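Local coordinates for protein neurotrypsin (PDB 6H8M) that acts as a secreted brain serine protease in neuronal plasticity, represented here by its third scavenger receptor cysteine-rich domain, at residues A41-C44 and R45-Y49; T57-Y60 and F61-K65. All coordinates share one frame; numbering follows the deposited sequence.

Contact 1 (A41-C44 and R45-Y49); sequences AVIC and RQLGY
The shortest polar bond runs from Arg45 N to Ala41 O, 2.8 Å, the first of three successive i to i+4 backbone bonds; Gln46 N to Val42 O and Leu47 N to Ile43 O, both 3.0 Å, follow. At the end of the helix Tyr49 N bonds to Cys44 O at 2.9 Å, and Gly48 N turns back to Arg45 O at 3.0 Å. With its positive phi of 98°, Gly48 swings the chain off the helix, so that CB and CD2 of Tyr49 come up against Cys44 O.

Arg45 doubles back over the previous turn. Its CG is anti to the backbone N (chi1 -175°) and the chain bends at chi3, which brings one guanidinium face over Ala41 O, offset toward the rim; NH2 comes within 4.1 Å of Ala41 CB. NH1 is gripped by the carbonyls of Gly77 and Glu79, tying the helix to that loop. Farther round the helix, Ile43 and Leu47 lie side by side pointing the same way, Ile43 CG2 to Leu47 CD1 at 4.0 Å, and Leu47 continues onto Ile6 and Leu8 of strand 6-10. The Gln46 amide hydrogen-bonds through NE2 to Phe4 O and through OE1 to Leu82 N, while Cys44 is joined to Cys105 by a disulfide. A Schellman motif thus ends the single helix of this scavenger receptor cysteine-rich domain.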
loop_
_atom_site.group_PDB
_atom_site.type_symbol
_atom_site.label_atom_id
_atom_site.label_comp_id
_atom_site.label_asym_id
_atom_site.label_seq_id
_atom_site.Cartn_x
_atom_site.Cartn_y
_atom_site.Cartn_z
ATOM N N ALA A 41 7.984 -3.230 -0.182
ATOM C CA ALA A 41 8.736 -4.156 -1.055
ATOM C C ALA A 41 7.744 -4.986 -1.880
ATOM O O ALA A 41 7.947 -5.178 -3.115
ATOM C CB ALA A 41 9.716 -5.038 -0.261
ATOM N N VAL A 42 6.649 -5.433 -1.256
ATOM C CA VAL A 42 5.737 -6.293 -1.892
ATOM C C VAL A 42 4.940 -5.521 -2.970
ATOM O O VAL A 42 4.781 -5.971 -4.091
ATOM C CB VAL A 42 4.784 -6.975 -0.900
ATOM C CG1 VAL A 42 3.648 -7.719 -1.624
ATOM C CG2 VAL A 42 5.541 -7.926 0.014
ATOM N N ILE A 43 4.465 -4.336 -2.623
ATOM C CA ILE A 43 3.770 -3.525 -3.633
ATOM C C ILE A 43 4.666 -3.242 -4.825
ATOM O O ILE A 43 4.231 -3.394 -6.008
ATOM C CB ILE A 43 3.303 -2.213 -2.969
ATOM C CG1 ILE A 43 2.266 -2.462 -1.881
ATOM C CG2 ILE A 43 2.796 -1.245 -4.048
ATOM C CD1 ILE A 43 1.005 -3.106 -2.361
ATOM N N CYS A 44 5.888 -2.785 -4.555
ATOM C CA CYS A 44 6.815 -2.431 -5.583
ATOM C C CYS A 44 7.205 -3.641 -6.461
ATOM O O CYS A 44 7.266 -3.530 -7.716
ATOM C CB CYS A 44 8.032 -1.755 -4.969
ATOM S SG CYS A 44 7.586 -0.128 -4.253
ATOM N N ARG A 45 7.356 -4.812 -5.832
ATOM C CA ARG A 45 7.630 -6.079 -6.538
ATOM C C ARG A 45 6.479 -6.410 -7.493
ATOM O O ARG A 45 6.701 -6.709 -8.631
ATOM C CB ARG A 45 7.947 -7.206 -5.535
ATOM C CG ARG A 45 8.368 -8.531 -6.177
ATOM C CD ARG A 45 8.849 -9.562 -5.149
ATOM N NE ARG A 45 9.954 -9.129 -4.312
ATOM C CZ ARG A 45 9.875 -8.828 -3.017
ATOM N NH1 ARG A 45 8.755 -9.008 -2.321
ATOM N NH2 ARG A 45 10.944 -8.329 -2.421
ATOM N N GLN A 46 5.236 -6.324 -7.036
ATOM C CA GLN A 46 4.108 -6.622 -7.851
ATOM C C GLN A 46 4.049 -5.666 -9.061
ATOM O O GLN A 46 3.640 -6.110 -10.151
ATOM C CB GLN A 46 2.809 -6.625 -7.064
ATOM C CG GLN A 46 1.639 -7.136 -7.902
ATOM C CD GLN A 46 0.268 -7.002 -7.300
ATOM O OE1 GLN A 46 0.061 -7.155 -6.113
ATOM N NE2 GLN A 46 -0.714 -6.882 -8.155
ATOM N N LEU A 47 4.420 -4.402 -8.861
ATOM C CA LEU A 47 4.428 -3.413 -9.921
ATOM C C LEU A 47 5.602 -3.578 -10.895
ATOM O O LEU A 47 5.642 -2.884 -11.904
ATOM C CB LEU A 47 4.481 -2.035 -9.257
ATOM C CG LEU A 47 3.196 -1.549 -8.596
ATOM C CD1 LEU A 47 3.465 -0.255 -7.826
ATOM C CD2 LEU A 47 2.104 -1.345 -9.621
ATOM N N GLY A 48 6.521 -4.477 -10.588
ATOM C CA GLY A 48 7.602 -4.808 -11.508
ATOM C C GLY A 48 8.894 -4.095 -11.217
ATOM O O GLY A 48 9.817 -4.256 -11.990
ATOM N N TYR A 49 9.031 -3.436 -10.050
ATOM C CA TYR A 49 10.248 -2.793 -9.643
ATOM C C TYR A 49 11.065 -3.800 -8.808
ATOM O O TYR A 49 10.517 -4.650 -8.143
ATOM C CB TYR A 49 9.974 -1.500 -8.880
ATOM C CG TYR A 49 9.194 -0.518 -9.700
ATOM C CD1 TYR A 49 9.737 -0.038 -10.878
ATOM C CD2 TYR A 49 7.870 -0.247 -9.439
ATOM C CE1 TYR A 49 9.003 0.770 -11.730
ATOM C CE2 TYR A 49 7.137 0.603 -10.248
ATOM C CZ TYR A 49 7.694 1.082 -11.411
ATOM O OH TYR A 49 6.983 1.931 -12.197
#

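Contact 2 (T57-Y60 and F61-K65); sequences TMAY and FGEGK
Tyr60 and Phe61 meet in a T-shaped aromatic pair, the edge of the tyrosine directed at the face of the phenylalanine. The planes stand at 80° and the centroids are 4.9 Å apart. Tyr60 CD2 does the touching: it sits 3.6 Å above the Phe61 plane, over the ring centre, and is at similar distances from all six ring carbons, with CZ at 3.7 Å. CE2 of the tyrosine follows behind it, 3.9 Å from Phe61 CE1. Different first torsions bring these chain neighbours together: Tyr60 CG lies opposite its own N (chi1 -179°), whereas Phe61 CG lies beside its N (chi1 -61°), and the two side chains converge across the peptide that joins them.

A backbone bond closes the turn that carries the rings. Gly62 N donates to Ala59 O over 2.9 Å, the i to i+3 bond of a type I beta turn with Tyr60 and Phe61 at its two corners. The donor stands well above the carbonyl plane, although the N-H itself points fairly straight at the oxygen. Gly62 then leaves the turn with a positive phi, a conformation that favours glycine.

Apolar contact away from the rings is slight. Ala59 CB meets Glu63 CG at 3.7 Å, so the methyl group packs against the chain as it leaves the turn.

The turn lies on the surface in the loop between strands 53-56 and 68-74. Tyr60 also makes a cation-pi contact with Arg56 at the end of strand 53-56, and Phe61 touches Glu16. Asp100, just ahead of strand 102-105, holds the loop by a backbone hydrogen bond with Ala59 and by its OD2 to Gly64 N.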
loop_
_atom_site.group_PDB
_atom_site.type_symbol
_atom_site.label_atom_id
_atom_site.label_comp_id
_atom_site.label_asym_id
_atom_site.label_seq_id
_atom_site.Cartn_x
_atom_site.Cartn_y
_atom_site.Cartn_z
ATOM N N THR A 57 3.717 6.859 5.114
ATOM C CA THR A 57 2.486 6.609 5.928
ATOM C C THR A 57 1.735 7.927 6.058
ATOM O O THR A 57 2.210 9.006 5.677
ATOM C CB THR A 57 2.872 5.943 7.247
ATOM O OG1 THR A 57 3.877 6.771 7.823
ATOM C CG2 THR A 57 3.348 4.532 7.018
ATOM N N MET A 58 0.601 7.869 6.739
ATOM C CA MET A 58 -0.188 9.018 7.126
ATOM C C MET A 58 -0.470 9.929 5.915
ATOM O O MET A 58 -0.351 11.165 6.023
ATOM C CB MET A 58 0.507 9.817 8.231
ATOM C CG MET A 58 0.600 9.089 9.508
ATOM S SD MET A 58 -1.141 8.687 10.180
ATOM C CE MET A 58 -1.611 10.224 10.952
ATOM N N ALA A 59 -1.016 9.329 4.832
ATOM C CA ALA A 59 -1.473 10.061 3.665
ATOM C C ALA A 59 -0.401 11.048 3.199
ATOM O O ALA A 59 -0.655 12.236 2.856
ATOM C CB ALA A 59 -2.770 10.810 3.958
ATOM N N TYR A 60 0.812 10.527 3.015
ATOM C CA TYR A 60 1.987 11.337 2.677
ATOM C C TYR A 60 1.806 12.046 1.360
ATOM O O TYR A 60 2.176 13.205 1.323
ATOM C CB TYR A 60 3.220 10.401 2.584
ATOM C CG TYR A 60 4.495 11.113 2.255
ATOM C CD1 TYR A 60 5.269 11.634 3.281
ATOM C CD2 TYR A 60 4.955 11.184 0.969
ATOM C CE1 TYR A 60 6.446 12.307 2.970
ATOM C CE2 TYR A 60 6.158 11.831 0.652
ATOM C CZ TYR A 60 6.865 12.439 1.664
ATOM O OH TYR A 60 8.037 13.055 1.430
ATOM N N PHE A 61 1.264 11.343 0.366
ATOM C CA PHE A 61 0.979 11.881 -0.911
ATOM C C PHE A 61 -0.419 12.506 -1.015
ATOM O O PHE A 61 -0.792 12.902 -2.134
ATOM C CB PHE A 61 1.123 10.779 -1.968
ATOM C CG PHE A 61 2.522 10.194 -2.054
ATOM C CD1 PHE A 61 3.590 10.881 -2.598
ATOM C CD2 PHE A 61 2.794 8.956 -1.484
ATOM C CE1 PHE A 61 4.859 10.310 -2.647
ATOM C CE2 PHE A 61 4.064 8.428 -1.537
ATOM C CZ PHE A 61 5.105 9.098 -2.070
ATOM N N GLY A 62 -1.174 12.566 0.069
ATOM C CA GLY A 62 -2.540 12.991 -0.062
ATOM C C GLY A 62 -3.462 11.876 0.330
ATOM O O GLY A 62 -3.117 10.668 0.296
ATOM N N GLU A 63 -4.665 12.283 0.713
ATOM C CA GLU A 63 -5.681 11.338 1.145
ATOM C C GLU A 63 -6.358 10.777 -0.066
ATOM O O GLU A 63 -6.704 11.513 -1.004
ATOM C CB GLU A 63 -6.705 11.996 2.083
ATOM C CG GLU A 63 -6.066 12.490 3.395
ATOM C CD GLU A 63 -7.047 12.972 4.451
ATOM O OE1 GLU A 63 -8.232 12.696 4.258
ATOM O OE2 GLU A 63 -6.613 13.476 5.522
ATOM N N GLY A 64 -6.763 9.522 0.031
ATOM C CA GLY A 64 -7.626 8.937 -1.030
ATOM C C GLY A 64 -9.097 9.167 -0.676
ATOM O O GLY A 64 -9.375 9.917 0.258
ATOM N N LYS A 65 -9.976 8.679 -1.519
ATOM C CA LYS A 65 -11.420 8.786 -1.209
ATOM C C LYS A 65 -12.049 7.411 -1.427
ATOM O O LYS A 65 -11.385 6.507 -1.960
ATOM C CB LYS A 65 -12.056 9.911 -2.012
ATOM C CG LYS A 65 -11.874 9.861 -3.509
ATOM C CD LYS A 65 -11.957 11.256 -4.131
ATOM C CE LYS A 65 -11.438 11.304 -5.558
ATOM N NZ LYS A 65 -11.839 10.108 -6.346
#

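Overall arrangement
From the N terminus, the chain lays down strands 6-10, 18-23 and 26-30 before entering helix 37-46, whose C-terminal part, with the exit through Gly48 and Tyr49, forms contact 1. Strand 53-56, which pairs antiparallel with 102-105, follows, then contact 2 closes a tight turn in the loop leading to strand 68-74, which pairs with strand 26-30 in the five-stranded sheet. The two contacts lie in series, neither nested nor crossed, on opposite sides of the chain's centre; their centres are 19 Å apart and their nearest atoms about 10 Å. Contact 1 joins the helix to strands 6-10 and 102-105, the latter through a disulfide, while contact 2 is tied to the loop just before strand 102-105.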